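Local atomic coordinates of chemotaxis signal transduction protein (Thermoanaerobacter tengcongensis, PDB entry 2QDL), a protein that probably acts as a CheW-type scaffold in bacterial chemotaxis, coupling chemoreceptors to the histidine kinase that they control. Residues Glu48-Ile53 with Phe143-Asn148; Phe70-Arg75 with Thr118-Ala123. All blocks are in the same frame, centred on the assembly; numbering follows the deposited sequence.

Contact 1: residues Glu48-Ile53 with Phe143-Asn148; sequences EFIEGI and FLFEVN
Phe-49 and Ile-50 reach across to segment 143-148, its turn and the strand that follows, through apolar contacts, and no hydrogen bond joins the two segments. The first contact is made at a ring edge: Val-147 brings its CG2 methyl up near the plane of the Phe-49 ring, 3.6 Å from Phe-49 CZ, the two side chains running antiparallel past one another. In Phe-49, CG lies between its backbone N and carbonyl carbon (chi1 71°), which turns the ring toward 143-148. The second apolar pair crosses at about a right angle: Ile-50 CD1 lies 3.6 Å from Phe-145 CD1 and 3.8 Å from Phe-145 CE1, so a single methyl touches two neighbouring ring carbons, from an oblique direction.

The setting illustrates how a CheW-like fold, usually described as two small beta barrels, can bring its C-terminal part back onto the barrel that holds strands 50-56 and 59-65. Strand 50-56 carries a classic beta bulge in which Glu-51 and Gly-52 both face Val-63, while 143-146 forms a type I turn closed by Glu-146 N on Phe-143 O at 3.0 Å.

Polar contacts lie alongside, centred on Arg-69. Leu-144 O approaches Phe-49 CE2 to 3.7 Å, from a direction oblique to the ring, and accepts a hydrogen bond from Arg-69 NE. Arg-69 also donates through NH2 to Glu-146 O and makes a cation-pi contact with Phe-49, so one guanidinium group serves both sides: it satisfies carbonyls of 143-148 and rests against the aromatic ring. Farther along the strand, Glu-51 OE1 forms a salt bridge with Lys-68 NZ.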
ATOM      1  N   GLU A  48     -12.475   8.205   9.179  1.00 20.61           N
ATOM      2  CA  GLU A  48     -13.113   7.138   8.420  1.00 21.64           C
ATOM      3  C   GLU A  48     -12.131   6.232   7.668  1.00 20.23           C
ATOM      4  O   GLU A  48     -12.384   5.046   7.532  1.00 20.46           O
ATOM      5  CB  GLU A  48     -14.130   7.732   7.430  1.00 22.25           C
ATOM      6  CG  GLU A  48     -15.329   8.400   8.095  1.00 27.62           C
ATOM      7  CD  GLU A  48     -15.058   9.836   8.603  1.00 33.82           C
ATOM      8  OE1 GLU A  48     -13.898  10.345   8.477  1.00 34.90           O
ATOM      9  OE2 GLU A  48     -16.027  10.456   9.135  1.00 35.15           O
ATOM     10  N   PHE A  49     -11.028   6.790   7.173  1.00 18.99           N
ATOM     11  CA  PHE A  49     -10.052   6.006   6.392  1.00 18.72           C
ATOM     12  C   PHE A  49      -9.228   5.058   7.266  1.00 18.37           C
ATOM     13  O   PHE A  49      -8.606   4.142   6.749  1.00 17.57           O
ATOM     14  CB  PHE A  49      -9.150   6.901   5.519  1.00 17.38           C
ATOM     15  CG  PHE A  49      -8.160   7.703   6.293  1.00 19.23           C
ATOM     16  CD1 PHE A  49      -8.406   9.045   6.583  1.00 20.77           C
ATOM     17  CD2 PHE A  49      -6.968   7.142   6.729  1.00 18.45           C
ATOM     18  CE1 PHE A  49      -7.476   9.807   7.306  1.00 17.37           C
ATOM     19  CE2 PHE A  49      -6.045   7.904   7.459  1.00 21.04           C
ATOM     20  CZ  PHE A  49      -6.312   9.242   7.749  1.00 17.91           C
ATOM     21  N   ILE A  50      -9.221   5.294   8.588  1.00 18.38           N
ATOM     22  CA  ILE A  50      -8.696   4.319   9.547  1.00 18.25           C
ATOM     23  C   ILE A  50      -9.772   3.290   9.858  1.00 17.84           C
ATOM     24  O   ILE A  50     -10.633   3.498  10.725  1.00 18.49           O
ATOM     25  CB  ILE A  50      -8.215   4.948  10.859  1.00 19.18           C
ATOM     26  CG1 ILE A  50      -7.357   6.202  10.599  1.00 18.86           C
ATOM     27  CG2 ILE A  50      -7.480   3.887  11.719  1.00 18.74           C
ATOM     28  CD1 ILE A  50      -5.905   5.911  10.378  1.00 21.34           C
ATOM     29  N   GLU A  51      -9.727   2.173   9.143  1.00 16.36           N
ATOM     30  CA  GLU A  51     -10.774   1.172   9.279  1.00 15.40           C
ATOM     31  C   GLU A  51     -10.822   0.623  10.689  1.00 14.10           C
ATOM     32  O   GLU A  51     -11.886   0.248  11.179  1.00 13.62           O
ATOM     33  CB  GLU A  51     -10.563   0.021   8.286  1.00 15.46           C
ATOM     34  CG  GLU A  51     -11.787  -0.905   8.179  1.00 16.39           C
ATOM     35  CD  GLU A  51     -13.035  -0.172   7.668  1.00 17.35           C
ATOM     36  OE1 GLU A  51     -12.876   0.805   6.900  1.00 15.49           O
ATOM     37  OE2 GLU A  51     -14.162  -0.589   8.027  1.00 14.85           O
ATOM     38  N   GLY A  52      -9.651   0.534  11.327  1.00 13.51           N
ATOM     39  CA  GLY A  52      -9.568  -0.018  12.656  1.00 12.43           C
ATOM     40  C   GLY A  52      -8.261  -0.682  12.949  1.00 12.49           C
ATOM     41  O   GLY A  52      -7.223  -0.303  12.421  1.00 13.04           O
ATOM     42  N   ILE A  53      -8.310  -1.690  13.797  1.00 12.09           N
ATOM     43  CA  ILE A  53      -7.112  -2.371  14.159  1.00 13.48           C
ATOM     44  C   ILE A  53      -7.253  -3.872  14.042  1.00 12.67           C
ATOM     45  O   ILE A  53      -8.350  -4.414  14.112  1.00 12.66           O
ATOM     46  CB  ILE A  53      -6.597  -1.931  15.582  1.00 14.59           C
ATOM     47  CG1 ILE A  53      -6.095  -0.490  15.545  1.00 14.93           C
ATOM     48  CG2 ILE A  53      -5.418  -2.765  15.998  1.00 18.26           C
ATOM     49  CD1 ILE A  53      -5.869   0.095  16.916  1.00 26.50           C
ATOM     50  N   PHE A 143       3.253   9.274   4.405  1.00 14.62           N
ATOM     51  CA  PHE A 143       2.199  10.104   4.979  1.00 15.19           C
ATOM     52  C   PHE A 143       0.795   9.496   5.044  1.00 14.40           C
ATOM     53  O   PHE A 143      -0.177  10.222   5.303  1.00 13.82           O
ATOM     54  CB  PHE A 143       2.126  11.434   4.227  1.00 15.99           C
ATOM     55  CG  PHE A 143       3.481  12.101   4.042  1.00 18.75           C
ATOM     56  CD1 PHE A 143       4.215  12.541   5.145  1.00 18.11           C
ATOM     57  CD2 PHE A 143       4.021  12.254   2.765  1.00 21.25           C
ATOM     58  CE1 PHE A 143       5.471  13.151   4.975  1.00 19.75           C
ATOM     59  CE2 PHE A 143       5.292  12.856   2.570  1.00 22.19           C
ATOM     60  CZ  PHE A 143       6.013  13.305   3.679  1.00 20.83           C
ATOM     61  N   LEU A 144       0.676   8.190   4.810  1.00 13.10           N
ATOM     62  CA  LEU A 144      -0.635   7.548   4.780  1.00 13.77           C
ATOM     63  C   LEU A 144      -1.482   7.823   6.032  1.00 15.07           C
ATOM     64  O   LEU A 144      -2.697   8.006   5.930  1.00 14.28           O
ATOM     65  CB  LEU A 144      -0.544   6.039   4.483  1.00 12.50           C
ATOM     66  CG  LEU A 144      -0.148   5.667   3.045  1.00 11.17           C
ATOM     67  CD1 LEU A 144       0.073   4.120   2.945  1.00  7.50           C
ATOM     68  CD2 LEU A 144      -1.203   6.167   2.041  1.00  8.44           C
ATOM     69  N   PHE A 145      -0.820   7.919   7.185  1.00 17.35           N
ATOM     70  CA  PHE A 145      -1.490   8.099   8.473  1.00 20.24           C
ATOM     71  C   PHE A 145      -1.473   9.543   8.982  1.00 22.26           C
ATOM     72  O   PHE A 145      -2.036   9.826  10.038  1.00 23.07           O
ATOM     73  CB  PHE A 145      -0.851   7.176   9.542  1.00 19.99           C
ATOM     74  CG  PHE A 145      -1.241   5.741   9.390  1.00 21.57           C
ATOM     75  CD1 PHE A 145      -2.354   5.236  10.059  1.00 22.66           C
ATOM     76  CD2 PHE A 145      -0.522   4.898   8.534  1.00 21.65           C
ATOM     77  CE1 PHE A 145      -2.737   3.917   9.897  1.00 23.40           C
ATOM     78  CE2 PHE A 145      -0.896   3.583   8.353  1.00 23.11           C
ATOM     79  CZ  PHE A 145      -1.998   3.078   9.037  1.00 23.63           C
ATOM     80  N   GLU A 146      -0.817  10.443   8.256  1.00 24.49           N
ATOM     81  CA  GLU A 146      -0.655  11.809   8.724  1.00 27.18           C
ATOM     82  C   GLU A 146      -1.885  12.670   8.444  1.00 28.67           C
ATOM     83  O   GLU A 146      -2.167  13.016   7.296  1.00 28.68           O
ATOM     84  CB  GLU A 146       0.627  12.462   8.183  1.00 27.85           C
ATOM     85  CG  GLU A 146       1.271  13.403   9.230  1.00 30.34           C
ATOM     86  CD  GLU A 146       2.421  14.225   8.688  1.00 35.59           C
ATOM     87  OE1 GLU A 146       3.408  13.633   8.196  1.00 38.52           O
ATOM     88  OE2 GLU A 146       2.348  15.475   8.766  1.00 37.58           O
ATOM     89  N   VAL A 147      -2.598  12.989   9.523  1.00 30.65           N
ATOM     90  CA  VAL A 147      -3.813  13.802   9.521  1.00 32.99           C
ATOM     91  C   VAL A 147      -3.454  15.204  10.015  1.00 34.00           C
ATOM     92  O   VAL A 147      -3.085  15.382  11.187  1.00 34.79           O
ATOM     93  CB  VAL A 147      -4.880  13.208  10.477  1.00 33.10           C
ATOM     94  CG1 VAL A 147      -6.135  14.052  10.480  1.00 34.39           C
ATOM     95  CG2 VAL A 147      -5.206  11.770  10.108  1.00 34.01           C
ATOM     96  N   ASN A 148      -3.567  16.202   9.130  1.00 34.48           N
ATOM     97  CA  ASN A 148      -3.035  17.552   9.423  1.00 36.13           C
ATOM     98  C   ASN A 148      -1.542  17.332   9.771  1.00 37.21           C
ATOM     99  O   ASN A 148      -0.839  16.609   9.050  1.00 39.28           O
ATOM    100  CB  ASN A 148      -3.808  18.212  10.592  1.00 35.27           C
TER

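Contact 2: residues Phe70-Arg75 with Thr118-Ala123; sequences FGIGKR and TTIDTA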
ATOM      1  N   PHE A  70      -7.603   7.636  -0.425  1.00 10.98           N
ATOM      2  CA  PHE A  70      -7.367   8.217  -1.749  1.00 10.98           C
ATOM      3  C   PHE A  70      -8.622   8.821  -2.423  1.00 11.14           C
ATOM      4  O   PHE A  70      -8.502   9.637  -3.311  1.00 11.53           O
ATOM      5  CB  PHE A  70      -6.740   7.168  -2.691  1.00 10.28           C
ATOM      6  CG  PHE A  70      -5.450   6.569  -2.197  1.00 10.61           C
ATOM      7  CD1 PHE A  70      -4.652   7.229  -1.264  1.00  8.70           C
ATOM      8  CD2 PHE A  70      -5.029   5.329  -2.675  1.00 10.61           C
ATOM      9  CE1 PHE A  70      -3.484   6.676  -0.835  1.00  9.34           C
ATOM     10  CE2 PHE A  70      -3.849   4.766  -2.228  1.00  9.97           C
ATOM     11  CZ  PHE A  70      -3.058   5.457  -1.315  1.00  8.02           C
ATOM     12  N   GLY A  71      -9.811   8.384  -2.015  1.00 12.39           N
ATOM     13  CA  GLY A  71     -11.083   8.797  -2.627  1.00 12.39           C
ATOM     14  C   GLY A  71     -11.445   7.967  -3.844  1.00 12.82           C
ATOM     15  O   GLY A  71     -11.982   8.473  -4.811  1.00 13.59           O
ATOM     16  N   ILE A  72     -11.147   6.682  -3.785  1.00 13.31           N
ATOM     17  CA  ILE A  72     -11.462   5.738  -4.865  1.00 13.54           C
ATOM     18  C   ILE A  72     -12.852   5.166  -4.618  1.00 13.72           C
ATOM     19  O   ILE A  72     -13.284   5.051  -3.456  1.00 14.39           O
ATOM     20  CB  ILE A  72     -10.364   4.597  -4.972  1.00 13.26           C
ATOM     21  CG1 ILE A  72      -8.983   5.217  -5.317  1.00 13.31           C
ATOM     22  CG2 ILE A  72     -10.774   3.504  -5.997  1.00 12.84           C
ATOM     23  CD1 ILE A  72      -7.823   4.248  -5.197  1.00 14.79           C
ATOM     24  N   GLY A  73     -13.565   4.825  -5.691  1.00 12.92           N
ATOM     25  CA  GLY A  73     -14.853   4.156  -5.565  1.00 12.50           C
ATOM     26  C   GLY A  73     -14.784   2.949  -4.648  1.00 12.85           C
ATOM     27  O   GLY A  73     -13.825   2.154  -4.704  1.00 11.77           O
ATOM     28  N   LYS A  74     -15.813   2.789  -3.811  1.00 13.11           N
ATOM     29  CA  LYS A  74     -15.810   1.722  -2.800  1.00 13.18           C
ATOM     30  C   LYS A  74     -16.325   0.416  -3.367  1.00 14.04           C
ATOM     31  O   LYS A  74     -17.313  -0.136  -2.875  1.00 12.82           O
ATOM     32  CB  LYS A  74     -16.599   2.141  -1.544  1.00 12.91           C
ATOM     33  CG  LYS A  74     -16.158   3.501  -0.931  1.00 12.14           C
ATOM     34  CD  LYS A  74     -14.634   3.597  -0.751  1.00 10.97           C
ATOM     35  CE  LYS A  74     -14.202   4.963  -0.223  1.00 11.33           C
ATOM     36  NZ  LYS A  74     -14.368   6.087  -1.187  1.00 11.66           N
ATOM     37  N   ARG A  75     -15.648  -0.079  -4.412  1.00 14.78           N
ATOM     38  CA  ARG A  75     -16.019  -1.368  -5.033  1.00 14.87           C
ATOM     39  C   ARG A  75     -14.772  -2.242  -5.124  1.00 13.91           C
ATOM     40  O   ARG A  75     -13.667  -1.730  -5.132  1.00 13.10           O
ATOM     41  CB  ARG A  75     -16.585  -1.162  -6.448  1.00 14.93           C
ATOM     42  CG  ARG A  75     -17.539   0.023  -6.567  1.00 17.72           C
ATOM     43  CD  ARG A  75     -17.994   0.280  -7.989  1.00 14.95           C
ATOM     44  NE  ARG A  75     -16.952   0.900  -8.801  1.00 16.48           N
ATOM     45  CZ  ARG A  75     -16.646   2.197  -8.785  1.00 16.65           C
ATOM     46  NH1 ARG A  75     -17.282   3.031  -7.981  1.00 15.15           N
ATOM     47  NH2 ARG A  75     -15.700   2.669  -9.586  1.00 17.35           N
ATOM     48  N   THR A 118      -2.529  13.873 -10.434  1.00 17.77           N
ATOM     49  CA  THR A 118      -2.683  12.562 -11.087  1.00 17.12           C
ATOM     50  C   THR A 118      -3.869  11.788 -10.504  1.00 15.75           C
ATOM     51  O   THR A 118      -4.772  12.392  -9.921  1.00 15.93           O
ATOM     52  CB  THR A 118      -1.328  11.733 -11.083  1.00 17.53           C
ATOM     53  OG1 THR A 118      -1.529  10.478 -11.752  1.00 20.42           O
ATOM     54  CG2 THR A 118      -0.792  11.486  -9.672  1.00 15.80           C
ATOM     55  N   THR A 119      -3.884  10.464 -10.670  1.00 14.17           N
ATOM     56  CA  THR A 119      -4.983   9.630 -10.173  1.00 13.47           C
ATOM     57  C   THR A 119      -5.306   9.871  -8.689  1.00 12.63           C
ATOM     58  O   THR A 119      -6.467   9.993  -8.312  1.00 13.64           O
ATOM     59  CB  THR A 119      -4.661   8.134 -10.386  1.00 13.21           C
ATOM     60  OG1 THR A 119      -4.235   7.946 -11.733  1.00 14.85           O
ATOM     61  CG2 THR A 119      -5.874   7.308 -10.150  1.00 15.00           C
ATOM     62  N   ILE A 120      -4.271   9.910  -7.846  1.00 12.12           N
ATOM     63  CA  ILE A 120      -4.434  10.172  -6.411  1.00 10.55           C
ATOM     64  C   ILE A 120      -3.482  11.296  -6.043  1.00 10.36           C
ATOM     65  O   ILE A 120      -2.570  11.593  -6.808  1.00 10.49           O
ATOM     66  CB  ILE A 120      -4.243   8.891  -5.541  1.00  8.94           C
ATOM     67  CG1 ILE A 120      -2.795   8.391  -5.604  1.00  8.84           C
ATOM     68  CG2 ILE A 120      -5.251   7.796  -5.987  1.00 10.32           C
ATOM     69  CD1 ILE A 120      -2.397   7.339  -4.587  1.00  4.09           C
ATOM     70  N   ASP A 121      -3.718  11.947  -4.899  1.00 10.71           N
ATOM     71  CA  ASP A 121      -2.797  12.965  -4.359  1.00 10.69           C
ATOM     72  C   ASP A 121      -1.358  12.490  -4.502  1.00 11.65           C
ATOM     73  O   ASP A 121      -1.023  11.406  -4.039  1.00 12.28           O
ATOM     74  CB  ASP A 121      -3.114  13.201  -2.882  1.00  9.75           C
ATOM     75  CG  ASP A 121      -2.614  14.539  -2.364  1.00  9.19           C
ATOM     76  OD1 ASP A 121      -1.452  14.896  -2.601  1.00  7.80           O
ATOM     77  OD2 ASP A 121      -3.371  15.220  -1.652  1.00  9.92           O
ATOM     78  N   THR A 122      -0.510  13.305  -5.117  1.00 12.22           N
ATOM     79  CA  THR A 122       0.911  12.998  -5.213  1.00 13.66           C
ATOM     80  C   THR A 122       1.603  12.773  -3.849  1.00 13.10           C
ATOM     81  O   THR A 122       2.639  12.150  -3.798  1.00 12.41           O
ATOM     82  CB  THR A 122       1.663  14.086  -5.995  1.00 14.49           C
ATOM     83  OG1 THR A 122       1.500  15.345  -5.313  1.00 16.71           O
ATOM     84  CG2 THR A 122       1.122  14.172  -7.424  1.00 15.50           C
ATOM     85  N   ALA A 123       1.013  13.255  -2.757  1.00 13.00           N
ATOM     86  CA  ALA A 123       1.547  12.993  -1.411  1.00 12.73           C
ATOM     87  C   ALA A 123       1.630  11.498  -1.127  1.00 11.85           C
ATOM     88  O   ALA A 123       2.359  11.054  -0.236  1.00 11.36           O
ATOM     89  CB  ALA A 123       0.710  13.701  -0.346  1.00 11.46           C
TER
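Ile-120 sets its CD1 methyl almost squarely above the Phe-70 ring, 3.6 Å from the ring centroid and only 5° off the ring normal. This is a CH-pi contact with the methyl centred on the face, so that Phe-70 CE2, at 3.8 Å, is hardly nearer to Ile-120 CD1 than the other ring carbons are. The side chains cross obliquely, and the other branch of the isoleucine covers the root of the phenylalanine: Ile-120 CG2 is 3.7 Å from Phe-70 CB. Both branches can take part because CG1 of Ile-120 sits between its backbone N and carbonyl carbon (chi1 67°), leaving CG2 beside the N.

A third side chain approaches from another direction. Ile-72 CD1 lies in the plane of the Phe-70 ring, at its edge, and meets Ile-120 CG2 more loosely at 4.5 Å. Phe-70 thus has one isoleucine over a face and another at its rim, while Phe-124 meets it with the ring planes at about 40°. An alanine in place of Phe-70 would remove the ring and is likely to leave the Ile-120 methyl without its aromatic floor, opening a gap toward Ile-72.

Local bonds shape the loops on both sides. Gly-71 leaves helical geometry with positive phi as helix 66-70 ends, Lys-74 NZ hydrogen-bonds to Ile-72 O at 2.7 Å, and Asp-121 OD1 accepts from Ala-123 N at 3.0 Å, an Asx turn leading into a 3-10 segment. Ile-120 and Ile-72 also touch Tyr-24 of strand 22-27, and Phe-70 touches Ile-139. Such apolar packing of a short helix end against a neighbouring barrel is consistent with the hydrophobic seam between the two beta barrels of the CheW-like fold.

In the fold
From the N terminus, the chain passes 48-53 on strand 50-56, then 70-75, which starts on the last residue of helix 66-70, before running through strands 82-88 and 91-106 to 118-123. There contact 2 closes the inner loop, with 42 residues between its segments. The chain continues through strands 125-131 and 134-139 to 143-148, where contact 1 closes the outer loop of 89 intervening residues. The smaller loop thus lies within the larger one, and the two do not cross. The centres of contacts 1 and 2 lie about 14 Å apart, yet the contacts touch: Leu-144 CD2 packs on Phe-70 CE1 at 3.7 Å. Together they tie strand 50-56 and helix 66-70 to the loops flanking strands 125-131 and 134-139.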